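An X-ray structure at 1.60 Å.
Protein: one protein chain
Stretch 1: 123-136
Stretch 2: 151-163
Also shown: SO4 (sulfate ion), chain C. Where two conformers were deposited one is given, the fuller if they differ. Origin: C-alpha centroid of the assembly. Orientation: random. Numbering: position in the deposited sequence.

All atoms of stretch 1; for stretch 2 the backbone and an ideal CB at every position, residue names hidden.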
# COMPACT_ATOMS: atom_id res chain seq x y z
N THR A 123 8.50 20.33 -1.08
CA THR A 123 9.02 19.71 0.13
C THR A 123 7.99 19.92 1.22
O THR A 123 7.68 21.06 1.57
CB THR A 123 10.38 20.30 0.53
OG1 THR A 123 11.34 20.06 -0.51
CG2 THR A 123 10.88 19.66 1.82
N LEU A 124 7.43 18.83 1.73
CA LEU A 124 6.38 18.89 2.75
C LEU A 124 6.87 18.30 4.06
O LEU A 124 7.61 17.32 4.08
CB LEU A 124 5.12 18.13 2.29
CG LEU A 124 4.39 18.73 1.09
CD1 LEU A 124 3.16 17.88 0.71
CD2 LEU A 124 4.01 20.18 1.36
N THR A 125 6.41 18.90 5.16
CA THR A 125 6.69 18.37 6.49
C THR A 125 5.53 17.46 6.93
O THR A 125 4.52 17.31 6.24
CB THR A 125 6.94 19.52 7.46
OG1 THR A 125 5.97 20.55 7.23
CG2 THR A 125 8.31 20.10 7.19
N ARG A 126 5.70 16.85 8.09
CA ARG A 126 4.70 15.90 8.56
C ARG A 126 3.36 16.60 8.78
O ARG A 126 3.28 17.83 8.95
CB ARG A 126 5.15 15.22 9.84
CG ARG A 126 5.05 16.09 11.06
CD ARG A 126 6.15 15.72 12.02
NE ARG A 126 5.92 16.25 13.36
CZ ARG A 126 6.46 15.73 14.46
NH1 ARG A 126 7.25 14.67 14.37
NH2 ARG A 126 6.19 16.28 15.64
N GLY A 127 2.30 15.82 8.76
CA GLY A 127 0.97 16.36 8.93
C GLY A 127 -0.03 15.53 8.15
O GLY A 127 0.29 14.46 7.63
N VAL A 128 -1.24 16.08 8.07
CA VAL A 128 -2.39 15.50 7.39
C VAL A 128 -2.78 16.44 6.26
O VAL A 128 -3.14 17.60 6.52
CB VAL A 128 -3.58 15.31 8.34
CG1 VAL A 128 -4.79 14.76 7.56
CG2 VAL A 128 -3.20 14.40 9.50
N TYR A 129 -2.73 15.94 5.03
CA TYR A 129 -2.98 16.75 3.85
C TYR A 129 -4.20 16.20 3.12
O TYR A 129 -4.18 15.06 2.65
CB TYR A 129 -1.75 16.75 2.93
CG TYR A 129 -0.54 17.35 3.59
CD1 TYR A 129 0.33 16.57 4.35
CD2 TYR A 129 -0.28 18.72 3.51
CE1 TYR A 129 1.43 17.12 4.97
CE2 TYR A 129 0.83 19.28 4.13
CZ TYR A 129 1.68 18.47 4.85
OH TYR A 129 2.78 19.02 5.48
N LYS A 130 -5.25 17.02 3.04
CA LYS A 130 -6.55 16.58 2.53
C LYS A 130 -6.95 17.41 1.32
O LYS A 130 -6.72 18.62 1.28
CB LYS A 130 -7.62 16.70 3.62
CG LYS A 130 -8.98 16.16 3.22
CD LYS A 130 -9.96 16.37 4.37
CE LYS A 130 -11.41 16.08 3.96
NZ LYS A 130 -11.58 14.69 3.45
N THR A 131 -7.54 16.73 0.33
CA THR A 131 -8.20 17.39 -0.78
C THR A 131 -9.31 16.48 -1.25
O THR A 131 -9.21 15.25 -1.14
CB THR A 131 -7.26 17.72 -1.94
OG1 THR A 131 -7.99 18.38 -2.99
CG2 THR A 131 -6.64 16.45 -2.49
N ALA A 132 -10.37 17.08 -1.78
CA ALA A 132 -11.48 16.33 -2.36
C ALA A 132 -11.28 16.04 -3.84
O ALA A 132 -12.04 15.25 -4.42
CB ALA A 132 -12.79 17.10 -2.13
N ALA A 133 -10.26 16.64 -4.47
CA ALA A 133 -10.03 16.49 -5.89
C ALA A 133 -9.05 15.34 -6.15
O ALA A 133 -8.71 14.59 -5.24
CB ALA A 133 -9.51 17.81 -6.47
N ASP A 134 -8.63 15.19 -7.41
CA ASP A 134 -7.54 14.28 -7.75
C ASP A 134 -6.20 14.95 -7.49
O ASP A 134 -6.07 16.18 -7.57
CB ASP A 134 -7.59 13.86 -9.23
CG ASP A 134 -8.96 13.39 -9.68
OD1 ASP A 134 -9.52 12.49 -9.04
OD2 ASP A 134 -9.47 13.92 -10.69
N VAL A 135 -5.17 14.14 -7.22
CA VAL A 135 -3.82 14.64 -6.98
C VAL A 135 -2.87 13.98 -7.97
O VAL A 135 -2.94 12.77 -8.21
CB VAL A 135 -3.34 14.37 -5.55
CG1 VAL A 135 -1.86 14.76 -5.41
CG2 VAL A 135 -4.20 15.11 -4.54
N THR A 136 -1.98 14.78 -8.55
CA THR A 136 -0.92 14.24 -9.39
C THR A 136 0.43 14.56 -8.77
O THR A 136 0.61 15.56 -8.07
CB THR A 136 -1.00 14.80 -10.81
OG1 THR A 136 -1.14 16.23 -10.77
CG2 THR A 136 -2.20 14.20 -11.54
N UNK A 151 9.98 9.47 13.80
CA UNK A 151 8.59 9.11 14.05
C UNK A 151 7.60 9.97 13.28
O UNK A 151 6.39 9.77 13.43
CB UNK A 151 8.29 9.21 15.55
N UNK A 152 8.07 10.93 12.48
CA UNK A 152 7.16 11.85 11.80
C UNK A 152 6.21 11.10 10.88
O UNK A 152 6.64 10.28 10.05
CB UNK A 152 7.95 12.89 11.00
N UNK A 153 4.92 11.42 11.00
CA UNK A 153 3.85 10.74 10.26
C UNK A 153 3.32 11.69 9.19
O UNK A 153 3.09 12.88 9.46
CB UNK A 153 2.73 10.29 11.20
N UNK A 154 3.14 11.16 7.98
CA UNK A 154 2.59 11.90 6.85
C UNK A 154 1.35 11.17 6.37
O UNK A 154 1.42 9.98 6.05
CB UNK A 154 3.61 12.05 5.72
N UNK A 155 0.22 11.87 6.29
CA UNK A 155 -1.02 11.29 5.79
C UNK A 155 -1.52 12.16 4.66
O UNK A 155 -1.70 13.38 4.84
CB UNK A 155 -2.07 11.16 6.89
N UNK A 156 -1.73 11.55 3.51
CA UNK A 156 -2.35 12.19 2.36
C UNK A 156 -3.69 11.51 2.13
O UNK A 156 -3.74 10.29 1.94
CB UNK A 156 -1.46 12.11 1.12
N UNK A 157 -4.76 12.29 2.19
CA UNK A 157 -6.10 11.72 2.14
C UNK A 157 -6.91 12.44 1.07
O UNK A 157 -7.14 13.66 1.16
CB UNK A 157 -6.79 11.82 3.50
N UNK A 158 -7.34 11.70 0.05
CA UNK A 158 -7.64 12.25 -1.26
C UNK A 158 -9.00 11.75 -1.72
O UNK A 158 -9.24 10.53 -1.75
CB UNK A 158 -6.55 11.88 -2.27
N UNK A 159 -9.88 12.68 -2.09
CA UNK A 159 -11.23 12.33 -2.49
C UNK A 159 -11.37 11.82 -3.90
O UNK A 159 -12.39 11.23 -4.25
CB UNK A 159 -12.14 13.55 -2.32
N UNK A 160 -10.35 12.02 -4.73
CA UNK A 160 -10.33 11.45 -6.06
C UNK A 160 -9.25 10.41 -6.22
O UNK A 160 -9.05 9.55 -5.35
CB UNK A 160 -10.14 12.55 -7.10
N UNK A 161 -8.53 10.47 -7.34
CA UNK A 161 -7.42 9.58 -7.62
C UNK A 161 -6.09 10.19 -7.17
O UNK A 161 -5.99 11.39 -6.90
CB UNK A 161 -7.37 9.25 -9.11
N UNK A 162 -5.06 9.35 -7.12
CA UNK A 162 -3.67 9.77 -6.97
C UNK A 162 -2.87 9.14 -8.09
O UNK A 162 -2.91 7.91 -8.26
CB UNK A 162 -3.11 9.38 -5.60
N UNK A 163 -2.15 9.96 -8.86
CA UNK A 163 -1.38 9.48 -10.00
C UNK A 163 -0.00 10.13 -10.02
O UNK A 163 0.10 11.35 -10.10
CB UNK A 163 -2.12 9.76 -11.31
S SO4 C . 4.08 19.26 13.96
O1 SO4 C . 4.16 18.35 15.10
O2 SO4 C . 2.82 19.99 13.96
O3 SO4 C . 5.28 20.09 13.98
O4 SO4 C . 4.08 18.59 12.68

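Position 151 has nothing of stretch 1 within 5.5 Å of its ideal CB, so the contact sets little limit. It is Asp151, whose side-chain end leads away.

At position 152 CA-to-CB points toward stretch 1, and the ideal CB lies 3.5 Å from Arg126 CD. The guanidinium nearby offers donors, so a small polar residue or a short acid would suit. It is Ser152. Arg126 NH1 donates to Ser152 OG at 3.0 Å, while Arg126 NH2 and NE bind the sulfate.

Position 153 points sideways, and many residues would do. It is Val153; its carbonyl O accepts from Gly127 N at 3.1 Å.

From 154 to 158 the strand runs parallel to 127-131, and side chains alternate between the two faces of the sheet. Position 154 pairs with Gly127, and its side chain can lean over the Arg126 backbone, beside Leu124 O and Thr125 C. A flat or long apolar group would suit. Gly127 itself is explained by its backbone angles, 148/-170, where a CB would be jammed against the carbonyl O of Arg126. Phe154 (chi1 m) lays one ring face against Arg126 CA, 3.8 Å from the ring centroid.

Position 155 is on the face of Val128, with its ideal CB 4.3 Å from Val128 CG2. Aliphatic residues suit. It is Ile155, whose N and O bond to Gly127 O (2.9 Å) and Tyr129 N (2.8 Å).

Position 156 shares a face with Tyr129 and has Leu124 within reach, so a long apolar or aromatic residue fits. Phe156 runs its ring near parallel to that of Tyr129, but slid apart. Phe156 CE2 meets Leu124 CD1 at 3.7 Å.

Position 157 sits beside Lys130 and near Val128. A beta-branched residue, polar or apolar, would fit. Thr157 CG2 packs on Lys130 CB at 3.7 Å, and a water links Thr157 OG1 to Lys130 NZ.

Position 158 is on the face of Thr131, near Val135 CG2. Branched aliphatics suit. Ile158 CD1 touches Val135 CG2 at 3.7 Å.

At position 159 an ideal CB would be 2.7 Å from Ala132 O, a clash. Gly159 avoids it, and its N donates to Thr131 O at 2.8 Å.

At position 160 an ideal CB would be 2.0 Å from Asp134 OD1. Glycine is again expected, and Gly160 is found.

Position 161 points sideways near the Asp134 carboxylate, so a neutral polar or basic residue is plausible. It is Asn161; its backbone N donates to Asp134 OD1 at 2.8 Å.

Position 162 shares a face with Val135 and suits an aliphatic residue. Leu162 CD1 reaches Val135 CG1 at 3.9 Å.

Position 163 lies beside Thr136 CG2, where beta-branched residues suit. It is Thr163; a water joins its OG1 to Val135 O.

Stretch 2 (151-163) DSVFIFTIGGNLT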
# COMPACT_ATOMS: atom_id res chain seq x y z
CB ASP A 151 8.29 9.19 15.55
CG ASP A 151 9.06 8.17 16.36
OD1 ASP A 151 9.46 7.14 15.79
OD2 ASP A 151 9.25 8.41 17.56
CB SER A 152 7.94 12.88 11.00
OG SER A 152 8.57 13.80 11.86
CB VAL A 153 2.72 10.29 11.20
CG1 VAL A 153 1.48 9.90 10.39
CG2 VAL A 153 3.18 9.12 12.05
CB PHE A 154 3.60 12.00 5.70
CG PHE A 154 4.91 12.63 6.06
CD1 PHE A 154 5.84 11.96 6.84
CD2 PHE A 154 5.23 13.88 5.56
CE1 PHE A 154 7.07 12.55 7.15
CE2 PHE A 154 6.46 14.47 5.86
CZ PHE A 154 7.37 13.79 6.66
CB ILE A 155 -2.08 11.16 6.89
CG1 ILE A 155 -1.62 10.13 7.94
CG2 ILE A 155 -3.43 10.75 6.29
CD1 ILE A 155 -2.45 10.12 9.21
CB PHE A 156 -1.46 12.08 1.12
CG PHE A 156 -0.15 12.76 1.29
CD1 PHE A 156 0.93 12.11 1.86
CD2 PHE A 156 -0.01 14.09 0.92
CE1 PHE A 156 2.14 12.77 2.03
CE2 PHE A 156 1.19 14.75 1.10
CZ PHE A 156 2.26 14.09 1.66
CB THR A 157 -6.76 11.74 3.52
OG1 THR A 157 -8.08 11.21 3.40
CG2 THR A 157 -6.78 13.15 4.13
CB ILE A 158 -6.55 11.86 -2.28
CG1 ILE A 158 -5.23 12.54 -1.89
CG2 ILE A 158 -6.98 12.20 -3.71
CD1 ILE A 158 -3.98 12.00 -2.63
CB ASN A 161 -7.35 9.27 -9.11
CG ASN A 161 -8.65 8.72 -9.67
OD1 ASN A 161 -9.31 7.90 -9.05
ND2 ASN A 161 -9.01 9.17 -10.87
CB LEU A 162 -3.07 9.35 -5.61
CG LEU A 162 -1.54 9.47 -5.47
CD1 LEU A 162 -1.08 10.92 -5.59
CD2 LEU A 162 -1.01 8.86 -4.19
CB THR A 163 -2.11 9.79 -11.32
OG1 THR A 163 -3.43 9.27 -11.28
CG2 THR A 163 -1.36 9.17 -12.50
O HOH W 1 -10.04 12.83 5.06
O HOH W 2 -4.83 11.41 -10.18
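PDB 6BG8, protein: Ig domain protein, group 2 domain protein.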